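Local coordinates for antibiotic biosynthesis monooxygenase family protein (PDB 2BBE) that probably acts as a monooxygenase of the antibiotic biosynthesis monooxygenase family, at the interface of chains A and B. Numbering follows the deposited sequence. Chains: chain A/B, hypothetical protein SO0527.

Contact 1: the interface of chains A and B. Residues chain A 101-104; chain B 53-55.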
# COMPACT_ATOMS: atom_id res chain seq x y z
N GLU A 101 19.63 2.91 0.66
CA GLU A 101 19.67 2.33 -0.68
C GLU A 101 18.41 2.72 -1.43
O GLU A 101 17.32 2.60 -0.89
CB GLU A 101 19.74 0.79 -0.62
CG GLU A 101 20.12 0.16 -1.99
CD GLU A 101 21.31 -0.81 -1.89
OE1 GLU A 101 21.75 -1.11 -0.76
OE2 GLU A 101 21.79 -1.28 -2.95
N THR A 102 18.56 3.17 -2.68
CA THR A 102 17.37 3.44 -3.52
C THR A 102 17.22 2.37 -4.58
O THR A 102 18.22 1.72 -4.96
CB THR A 102 17.41 4.84 -4.19
OG1 THR A 102 18.52 4.90 -5.09
CG2 THR A 102 17.53 5.95 -3.12
N TYR A 103 15.99 2.19 -5.05
CA TYR A 103 15.62 1.09 -5.91
C TYR A 103 14.56 1.53 -6.93
O TYR A 103 13.87 2.54 -6.71
CB TYR A 103 14.94 0.02 -5.06
CG TYR A 103 15.80 -0.70 -4.04
CD1 TYR A 103 15.94 -0.20 -2.73
CD2 TYR A 103 16.41 -1.92 -4.36
CE1 TYR A 103 16.69 -0.91 -1.76
CE2 TYR A 103 17.17 -2.62 -3.41
CZ TYR A 103 17.31 -2.11 -2.12
OH TYR A 103 18.04 -2.82 -1.19
N HIS A 104 14.43 0.74 -8.00
CA HIS A 104 13.23 0.70 -8.84
C HIS A 104 12.49 -0.60 -8.56
O HIS A 104 13.11 -1.67 -8.36
CB HIS A 104 13.58 0.73 -10.33
CG HIS A 104 14.09 2.06 -10.79
ND1 HIS A 104 15.30 2.20 -11.43
CD2 HIS A 104 13.56 3.30 -10.71
CE1 HIS A 104 15.49 3.48 -11.73
NE2 HIS A 104 14.45 4.16 -11.29
N ASN B 53 12.47 -5.35 -5.88
CA ASN B 53 13.13 -4.07 -6.14
C ASN B 53 14.57 -4.32 -6.59
O ASN B 53 15.26 -5.20 -6.03
CB ASN B 53 13.13 -3.21 -4.87
CG ASN B 53 11.74 -3.07 -4.22
OD1 ASN B 53 11.31 -3.91 -3.40
ND2 ASN B 53 11.03 -2.04 -4.61
N VAL B 54 15.03 -3.55 -7.58
CA VAL B 54 16.42 -3.62 -8.03
C VAL B 54 17.13 -2.32 -7.65
O VAL B 54 16.62 -1.21 -7.88
CB VAL B 54 16.54 -3.90 -9.56
CG1 VAL B 54 16.11 -5.32 -9.83
CG2 VAL B 54 15.67 -2.91 -10.40
N SER B 55 18.31 -2.48 -7.04
CA SER B 55 19.06 -1.33 -6.52
C SER B 55 19.57 -0.41 -7.61
O SER B 55 20.15 -0.87 -8.61
CB SER B 55 20.24 -1.80 -5.67
OG SER B 55 21.03 -0.71 -5.23
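A:His104 and B:Val54 meet backbone to backbone, where strand 97-107 of chain A runs antiparallel beside strand 47-55 of chain B. Two hydrogen bonds form this rung: A:His104 N gives to B:Val54 O at 2.9 Å, and B:Val54 N gives to A:His104 O at 2.8 Å. The second is near straight (164° at hydrogen) and the first somewhat less so. This reciprocal pair, with the adjacent antiparallel bridge of A:Tyr103 with B:Ser55, shows inter-chain sheet pairing.

The side-chain hydrogen bond lies further along the same strands. B:Ser55 OG, the hydroxyl, donates to the carboxylate oxygen OE2 of A:Glu101 at 2.5 Å, using the anti lone pair and leaving the side of OE2 that faces OE1 to other partners. With its hydroxyl turned away from its own backbone nitrogen (chi1 176°), B:Ser55 reaches the carboxylate, whose chain bends at chi2 to meet it.

Apolar packing centres on one corner of the A:Tyr103 ring. The ring atom CD2 is 3.6 Å from B:Asn53 CB on one face and 3.5 Å from B:Ser55 CA towards the other, so the partner strand passes the ring edge with contacts to both sides of the ring plane. The A:Tyr103 and B:Asn53 side chains cross nearly perpendicularly, and ring and amide planes stand 68° apart, so the aromatic group meets the aliphatic CB and does not stack on the amide.

Together the paired backbones, the wedged tyrosine and the serine–carboxylate bond join the edges of two subunits in a two-fold symmetric contact, consistent with the dimerisation through sheets that is common in this family.

Contact 2: the interface of chains A and B. Residues chain A 55-58, 61; chain B 100-102.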
# COMPACT_ATOMS: atom_id res chain seq x y z
N SER A 55 13.35 -3.32 14.20
CA SER A 55 13.81 -4.69 13.96
C SER A 55 13.48 -5.65 15.09
O SER A 55 13.70 -5.34 16.27
CB SER A 55 15.32 -4.72 13.71
OG SER A 55 15.80 -6.04 13.56
N ARG A 56 12.97 -6.82 14.71
CA ARG A 56 12.77 -7.92 15.66
C ARG A 56 14.07 -8.68 15.89
O ARG A 56 14.20 -9.40 16.89
CB ARG A 56 11.70 -8.88 15.10
CG ARG A 56 10.31 -8.25 15.01
CD ARG A 56 9.32 -9.20 14.32
NE ARG A 56 9.02 -10.42 15.10
CZ ARG A 56 9.34 -11.66 14.72
NH1 ARG A 56 10.05 -11.87 13.61
NH2 ARG A 56 8.96 -12.70 15.46
N ASP A 57 15.02 -8.55 14.97
CA ASP A 57 16.28 -9.31 15.05
C ASP A 57 17.43 -8.55 15.72
O ASP A 57 18.29 -9.17 16.34
CB ASP A 57 16.72 -9.74 13.66
CG ASP A 57 15.66 -10.58 12.97
OD1 ASP A 57 15.26 -11.62 13.55
OD2 ASP A 57 15.21 -10.18 11.88
N GLU A 58 17.44 -7.23 15.55
CA GLU A 58 18.46 -6.36 16.12
C GLU A 58 17.69 -5.17 16.69
O GLU A 58 17.39 -4.22 15.98
CB GLU A 58 19.48 -5.93 15.05
CG GLU A 58 20.40 -4.77 15.52
CD GLU A 58 21.01 -5.04 16.89
OE1 GLU A 58 21.92 -5.91 16.95
OE2 GLU A 58 20.57 -4.43 17.90
N ARG A 61 18.12 -1.52 15.66
CA ARG A 61 17.90 -1.12 14.26
C ARG A 61 16.49 -0.56 14.02
O ARG A 61 15.50 -1.23 14.36
CB ARG A 61 18.15 -2.31 13.32
CG ARG A 61 17.82 -2.02 11.84
CD ARG A 61 18.54 -2.98 10.90
NE ARG A 61 19.98 -2.74 10.93
CZ ARG A 61 20.91 -3.57 11.36
NH1 ARG A 61 20.59 -4.80 11.80
NH2 ARG A 61 22.18 -3.18 11.32
N VAL B 100 18.49 -10.97 5.73
CA VAL B 100 17.04 -11.00 5.94
C VAL B 100 16.80 -10.35 7.30
O VAL B 100 17.49 -10.67 8.28
CB VAL B 100 16.48 -12.44 5.96
CG1 VAL B 100 14.97 -12.43 6.35
CG2 VAL B 100 16.72 -13.15 4.62
N GLU B 101 15.86 -9.41 7.37
CA GLU B 101 15.52 -8.78 8.64
C GLU B 101 14.01 -8.66 8.77
O GLU B 101 13.36 -8.22 7.83
CB GLU B 101 16.13 -7.37 8.74
CG GLU B 101 16.09 -6.80 10.19
CD GLU B 101 17.46 -6.30 10.66
OE1 GLU B 101 18.41 -6.25 9.84
OE2 GLU B 101 17.59 -5.94 11.85
N THR B 102 13.46 -9.04 9.93
CA THR B 102 12.02 -8.83 10.16
C THR B 102 11.82 -7.69 11.15
O THR B 102 12.72 -7.39 11.95
CB THR B 102 11.30 -10.11 10.68
OG1 THR B 102 11.85 -10.46 11.96
CG2 THR B 102 11.48 -11.27 9.68
O HOH W 1 13.44 -12.82 12.10
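A:Arg56 N donates to B:Thr102 O at 2.8 Å, meeting the carbonyl at a bent angle and tilted from its plane, as the loop after strand 47-55 turns against strand 97-107.

B:Thr102 is held at both its amide and its hydroxyl. Its N-H points to the carboxylate oxygen OD2 of A:Asp57 at 2.9 Å, almost linearly (175° at hydrogen). Its hydroxyl OG1 accepts from the guanidinium NH1 of A:Arg56 at 2.8 Å, slightly out of the guanidinium plane; the bend of the arginine at chi3 (67°) brings NH1 round to it. Water 1 lies 2.8 Å from the same OG1 and 2.6 Å from A:Asp57 OD1, so both oxygens of the aspartate serve the contact.

The second cluster surrounds B:Glu101. A:Arg61 NH1 forms a salt bridge to OE2 at 3.2 Å, entering on the syn lone pair from the edge of the guanidinium, whose plane stands 82° from the carboxylate. Since A:Ser55 OG occupies the anti side, OE2 is gripped by two donors, which should favour a charged carboxylate. In the second shell, A:Glu58 N gives to A:Ser55 OG at 2.8 Å, and A:Asp57 N gives to the same oxygen at 3.0 Å, two donors that probably leave its own hydrogen to point towards the carboxylate.

The polar network thus fastens the loop of one subunit to the strand of the other and likely stabilises the dimer.

Contact 1 and contact 2 lie about 19 Å apart, measured between the centres of their C-alpha atoms, and draw on the same two elements with the chains exchanged. Strand 97-107 comes from chain A in contact 1 and from chain B in contact 2; strand 47-55 does the reverse. The pairing of residues 55 and 101 occurs in both, so the twin of contact 2, with the chains exchanged, overlaps contact 1. Each subunit therefore gives and receives the same strand edge and loop, a reciprocal design that suits a dimer, here found within a deposited assembly of four copies.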